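Local structure of N-terminal cyanobactin protease (Planktothrix agardhii NIES-596, 4H6W) at residues 62-67 and 222-227; 102-107 and 126-131. The protein probably acts as a subtilisin-like serine endopeptidase in prenylagaramide (cyanobactin) maturation, represented here by its N-terminal protease part. All blocks are in the same frame, centred on the assembly; numbering follows the deposited sequence.

Both contacts belong to the subtilase domain, and contact 2 is nested along the chain inside the loop closed by contact 1. Their centres lie about 16 Å apart. Contact 1 (62-67 with 222-227) is largely buried and joins the first turns of two helices through a histidine-serine bond and three aromatic rings. Contact 2 (102-107 with 126-131) is more peripheral and partly buried; it sets a helix start against a short strand, using amide ends and a backbone carbonyl beside a leucine methyl. Contact 1 carries two predicted catalytic residues; contact 2 lies beside the site, the side chain of Leu-102 about 8 Å from that of predicted Asp-29, and Gly-127 about as far from that of Ser-224.

Contact 1: residues 62-67 and 222-227; sequences STHGTH and GTSFAT
His-64 NE2 points its N-H at Ser-224 OG over 2.7 Å, nearly straight at 166°. The hydroxyl oxygen sits at the edge of the imidazole, only 3° out of the ring plane. With CG anti to the backbone N (chi1 -174°), His-64 stretches across from its own helix to the first turn of the other. Phe-225, next in the chain to Ser-224, places its ring against both histidines. Its CD1 comes within 3.2 Å of His-67 ND1, the two side chains crossing at about a right angle, while its CZ approaches His-64 CD2 more loosely at 4.1 Å. Both ring pairs are oblique, and the three rings form a compact aromatic cluster. One face of the Phe-225 ring is occupied by the CB of its neighbour Ser-224, 3.7 Å above the ring centre.

Further bonds hold these groups in place. His-64 ND1 is hydrogen-bonded to Asp-29 OD2, Ser-224 OG also pairs with Ser-125 O, and buried His-67 finds a polar partner for NE2 in Ile-218 O. Ser-62 caps the first helix, its OG accepting from Gly-65 N at 2.9 Å, and its carbonyl O receives both Thr-66 N and Thr-66 OG1. In the second helix Thr-227 N and OG1 reach Thr-223 O from opposite faces of the carbonyl plane.

Two nearly parallel helix starts, one bearing the histidine and the other the serine, with Asp-29 bonded to the other ring nitrogen, ND1, fit the charge-relay triad predicted for this subtilisin-like fold.

Contact 2: residues 102-107 and 126-131; sequences LSQLDL and AGQLTD
Where Leu-102 and Gln-128 meet, the helix start is held by a sound polar bond: Ser-103, at the N-cap, accepts on OG from Asp-106 N at 3.2 Å, almost straight. Across the contact the polar ends are less certain. Leu-102 O lies 2.9 Å from Gln-128 OE1; two oxygens face each other as modelled, but the Gln-128 amide is probably turned over, and turned back it may make a hydrogen bond here. Gln-104 comes to the same place from the helix start. Its side chain crosses that of Gln-128 at about a right angle, their amide planes 65° apart; the Gln-104 amide is probably turned over as well, so which atoms pair remains undecided. Gln-128 gets there because CG stands anti to its backbone N (chi1 -158°) and the chain stays extended beyond it, bringing the amide beside the Leu-102 carbonyl. An alanine in place of Gln-128 would strip away this amide and is likely to leave Leu-102 O and the end of Gln-104 without the group that lies beside them.

Next to these polar ends a leucine methyl rests on the Gly-127 backbone, Leu-102 CD2 being 4.1 Å from Gly-127 CA. Strand 128-130 pairs antiparallel with strand 165-167 through backbone bonds of Gln-128 with Val-167 and Thr-130 with Leu-165.

As in other subtilisins, these two segments probably border the substrate cleft; neutral amides and a leucine methyl meet between them, so their association probably depends little on charge.

Contact 1: residues 62-67 and 222-227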
loop_
_atom_site.group_PDB
_atom_site.type_symbol
_atom_site.label_atom_id
_atom_site.label_comp_id
_atom_site.label_asym_id
_atom_site.label_seq_id
_atom_site.Cartn_x
_atom_site.Cartn_y
_atom_site.Cartn_z
ATOM N N SER A 62 -4.580 16.254 7.272
ATOM C CA SER A 62 -3.975 16.004 5.967
ATOM C C SER A 62 -4.969 15.426 4.967
ATOM O O SER A 62 -5.650 14.427 5.260
ATOM C CB SER A 62 -2.779 15.054 6.098
ATOM O OG SER A 62 -2.367 14.562 4.830
ATOM N N THR A 63 -5.023 16.051 3.790
ATOM C CA THR A 63 -5.793 15.546 2.655
ATOM C C THR A 63 -5.196 14.247 2.146
ATOM O O THR A 63 -5.916 13.274 1.925
ATOM C CB THR A 63 -5.864 16.575 1.508
ATOM O OG1 THR A 63 -6.380 17.802 2.027
ATOM C CG2 THR A 63 -6.770 16.091 0.369
ATOM N N HIS A 64 -3.878 14.241 1.970
ATOM C CA HIS A 64 -3.164 13.060 1.512
ATOM C C HIS A 64 -3.408 11.832 2.413
ATOM O O HIS A 64 -3.667 10.722 1.921
ATOM C CB HIS A 64 -1.678 13.380 1.453
ATOM C CG HIS A 64 -0.853 12.291 0.858
ATOM N ND1 HIS A 64 -0.299 11.281 1.616
ATOM C CD2 HIS A 64 -0.475 12.054 -0.422
ATOM C CE1 HIS A 64 0.386 10.468 0.827
ATOM N NE2 HIS A 64 0.294 10.913 -0.413
ATOM N N GLY A 65 -3.318 12.042 3.727
ATOM C CA GLY A 65 -3.444 10.962 4.702
ATOM C C GLY A 65 -4.866 10.452 4.825
ATOM O O GLY A 65 -5.091 9.249 4.967
ATOM N N THR A 66 -5.826 11.368 4.775
ATOM C CA THR A 66 -7.237 10.998 4.827
ATOM C C THR A 66 -7.605 10.202 3.578
ATOM O O THR A 66 -8.262 9.164 3.670
ATOM C CB THR A 66 -8.150 12.240 4.974
ATOM O OG1 THR A 66 -7.751 12.973 6.139
ATOM C CG2 THR A 66 -9.624 11.839 5.101
ATOM N N HIS A 67 -7.159 10.683 2.420
ATOM C CA HIS A 67 -7.446 10.020 1.155
ATOM C C HIS A 67 -6.894 8.590 1.175
ATOM O O HIS A 67 -7.649 7.623 1.005
ATOM C CB HIS A 67 -6.851 10.819 0.006
ATOM C CG HIS A 67 -7.379 10.437 -1.337
ATOM N ND1 HIS A 67 -6.900 9.354 -2.042
ATOM C CD2 HIS A 67 -8.334 10.999 -2.112
ATOM C CE1 HIS A 67 -7.547 9.257 -3.189
ATOM N NE2 HIS A 67 -8.418 10.248 -3.260
ATOM N N GLY A 222 -1.502 9.190 -8.550
ATOM C CA GLY A 222 -0.124 9.033 -8.079
ATOM C C GLY A 222 0.126 7.649 -7.508
ATOM O O GLY A 222 -0.826 6.873 -7.312
ATOM N N THR A 223 1.401 7.344 -7.231
ATOM C CA THR A 223 1.788 6.082 -6.599
ATOM C C THR A 223 1.322 6.061 -5.139
ATOM O O THR A 223 1.160 5.000 -4.541
ATOM C CB THR A 223 3.317 5.817 -6.673
ATOM O OG1 THR A 223 4.031 6.858 -5.990
ATOM C CG2 THR A 223 3.818 5.718 -8.131
ATOM N N SER A 224 1.115 7.245 -4.573
ATOM C CA SER A 224 0.528 7.401 -3.234
ATOM C C SER A 224 -0.812 6.714 -3.065
ATOM O O SER A 224 -1.199 6.407 -1.954
ATOM C CB SER A 224 0.310 8.884 -2.919
ATOM O OG SER A 224 1.453 9.465 -2.312
ATOM N N PHE A 225 -1.515 6.489 -4.172
ATOM C CA PHE A 225 -2.904 6.001 -4.160
ATOM C C PHE A 225 -2.990 4.591 -4.728
ATOM O O PHE A 225 -3.952 3.870 -4.470
ATOM C CB PHE A 225 -3.803 7.009 -4.878
ATOM C CG PHE A 225 -3.512 8.426 -4.461
ATOM C CD1 PHE A 225 -3.925 8.894 -3.211
ATOM C CD2 PHE A 225 -2.749 9.270 -5.270
ATOM C CE1 PHE A 225 -3.621 10.187 -2.798
ATOM C CE2 PHE A 225 -2.437 10.565 -4.859
ATOM C CZ PHE A 225 -2.874 11.025 -3.618
ATOM N N ALA A 226 -1.952 4.195 -5.465
ATOM C CA ALA A 226 -1.791 2.816 -5.873
ATOM C C ALA A 226 -1.391 1.954 -4.681
ATOM O O ALA A 226 -1.899 0.836 -4.485
ATOM C CB ALA A 226 -0.740 2.719 -6.970
ATOM N N THR A 227 -0.464 2.484 -3.890
ATOM C CA THR A 227 0.114 1.757 -2.768
ATOM C C THR A 227 -0.910 1.271 -1.756
ATOM O O THR A 227 -0.831 0.129 -1.334
ATOM C CB THR A 227 1.185 2.594 -2.071
ATOM O OG1 THR A 227 2.105 3.029 -3.063
ATOM C CG2 THR A 227 1.919 1.775 -1.005
#

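Contact 2: residues 102-107 and 126-131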
loop_
_atom_site.group_PDB
_atom_site.type_symbol
_atom_site.label_atom_id
_atom_site.label_comp_id
_atom_site.label_asym_id
_atom_site.label_seq_id
_atom_site.Cartn_x
_atom_site.Cartn_y
_atom_site.Cartn_z
ATOM N N LEU A 102 9.816 13.837 4.316
ATOM C CA LEU A 102 9.891 12.771 5.274
ATOM C C LEU A 102 11.317 12.658 5.790
ATOM O O LEU A 102 12.264 12.532 5.008
ATOM C CB LEU A 102 9.492 11.488 4.542
ATOM C CG LEU A 102 9.589 10.126 5.202
ATOM C CD1 LEU A 102 8.276 9.826 5.898
ATOM C CD2 LEU A 102 9.875 9.085 4.134
ATOM N N SER A 103 11.477 12.734 7.102
ATOM C CA SER A 103 12.740 12.366 7.720
ATOM C C SER A 103 12.828 10.843 7.759
ATOM O O SER A 103 11.858 10.155 8.114
ATOM C CB SER A 103 12.831 12.931 9.131
ATOM O OG SER A 103 13.718 12.162 9.924
ATOM N N GLN A 104 13.987 10.312 7.386
ATOM C CA GLN A 104 14.189 8.878 7.469
ATOM C C GLN A 104 14.164 8.416 8.920
ATOM O O GLN A 104 13.606 7.347 9.230
ATOM C CB GLN A 104 15.459 8.443 6.727
ATOM C CG GLN A 104 15.166 8.101 5.271
ATOM C CD GLN A 104 16.408 8.011 4.411
ATOM O OE1 GLN A 104 16.707 8.936 3.650
ATOM N NE2 GLN A 104 17.141 6.907 4.523
ATOM N N LEU A 105 14.719 9.239 9.812
ATOM C CA LEU A 105 14.715 8.925 11.250
ATOM C C LEU A 105 13.294 8.774 11.789
ATOM O O LEU A 105 12.974 7.764 12.416
ATOM C CB LEU A 105 15.521 9.952 12.064
ATOM C CG LEU A 105 15.546 9.700 13.585
ATOM C CD1 LEU A 105 16.340 8.454 13.963
ATOM C CD2 LEU A 105 16.063 10.920 14.337
ATOM N N ASP A 106 12.446 9.761 11.524
ATOM C CA ASP A 106 11.031 9.708 11.922
ATOM C C ASP A 106 10.270 8.520 11.350
ATOM O O ASP A 106 9.418 7.941 12.038
ATOM C CB ASP A 106 10.304 10.992 11.529
ATOM C CG ASP A 106 10.894 12.217 12.194
ATOM O OD1 ASP A 106 11.606 12.052 13.211
ATOM O OD2 ASP A 106 10.652 13.342 11.701
ATOM N N LEU A 107 10.561 8.174 10.094
ATOM C CA LEU A 107 9.903 7.054 9.451
ATOM C C LEU A 107 10.283 5.744 10.127
ATOM O O LEU A 107 9.432 4.889 10.382
ATOM C CB LEU A 107 10.253 6.991 7.966
ATOM C CG LEU A 107 9.654 5.785 7.237
ATOM C CD1 LEU A 107 8.122 5.794 7.323
ATOM C CD2 LEU A 107 10.148 5.742 5.805
ATOM N N ALA A 126 4.661 7.396 0.656
ATOM C CA ALA A 126 5.647 8.450 0.538
ATOM C C ALA A 126 7.001 7.781 0.397
ATOM O O ALA A 126 7.136 6.552 0.513
ATOM C CB ALA A 126 5.632 9.324 1.785
ATOM N N GLY A 127 8.007 8.592 0.152
ATOM C CA GLY A 127 9.359 8.116 0.138
ATOM C C GLY A 127 10.249 9.317 0.033
ATOM O O GLY A 127 9.773 10.438 -0.048
ATOM N N GLN A 128 11.546 9.076 0.040
ATOM C CA GLN A 128 12.502 10.139 -0.121
ATOM C C GLN A 128 13.366 9.735 -1.297
ATOM O O GLN A 128 13.815 8.590 -1.382
ATOM C CB GLN A 128 13.318 10.302 1.164
ATOM C CG GLN A 128 13.959 11.665 1.335
ATOM C CD GLN A 128 15.008 11.674 2.433
ATOM O OE1 GLN A 128 14.686 11.610 3.619
ATOM N NE2 GLN A 128 16.273 11.759 2.042
ATOM N N LEU A 129 13.568 10.659 -2.223
ATOM C CA LEU A 129 14.424 10.405 -3.381
ATOM C C LEU A 129 15.897 10.293 -2.955
ATOM O O LEU A 129 16.362 11.042 -2.098
ATOM C CB LEU A 129 14.256 11.518 -4.414
ATOM C CG LEU A 129 14.066 11.165 -5.894
ATOM C CD1 LEU A 129 14.391 12.393 -6.722
ATOM C CD2 LEU A 129 14.882 9.973 -6.375
ATOM N N THR A 130 16.614 9.345 -3.549
ATOM C CA THR A 130 18.013 9.069 -3.209
ATOM C C THR A 130 18.824 8.913 -4.493
ATOM O O THR A 130 18.247 8.653 -5.552
ATOM C CB THR A 130 18.155 7.752 -2.417
ATOM O OG1 THR A 130 17.710 6.653 -3.233
ATOM C CG2 THR A 130 17.369 7.797 -1.104
ATOM N N ASP A 131 20.150 9.045 -4.403
ATOM C CA ASP A 131 21.010 8.906 -5.585
ATOM C C ASP A 131 21.010 7.491 -6.166
ATOM O O ASP A 131 20.964 7.335 -7.383
ATOM C CB ASP A 131 22.445 9.395 -5.310
ATOM C CG ASP A 131 22.572 10.931 -5.345
ATOM O OD1 ASP A 131 22.202 11.559 -6.366
ATOM O OD2 ASP A 131 23.057 11.511 -4.349
#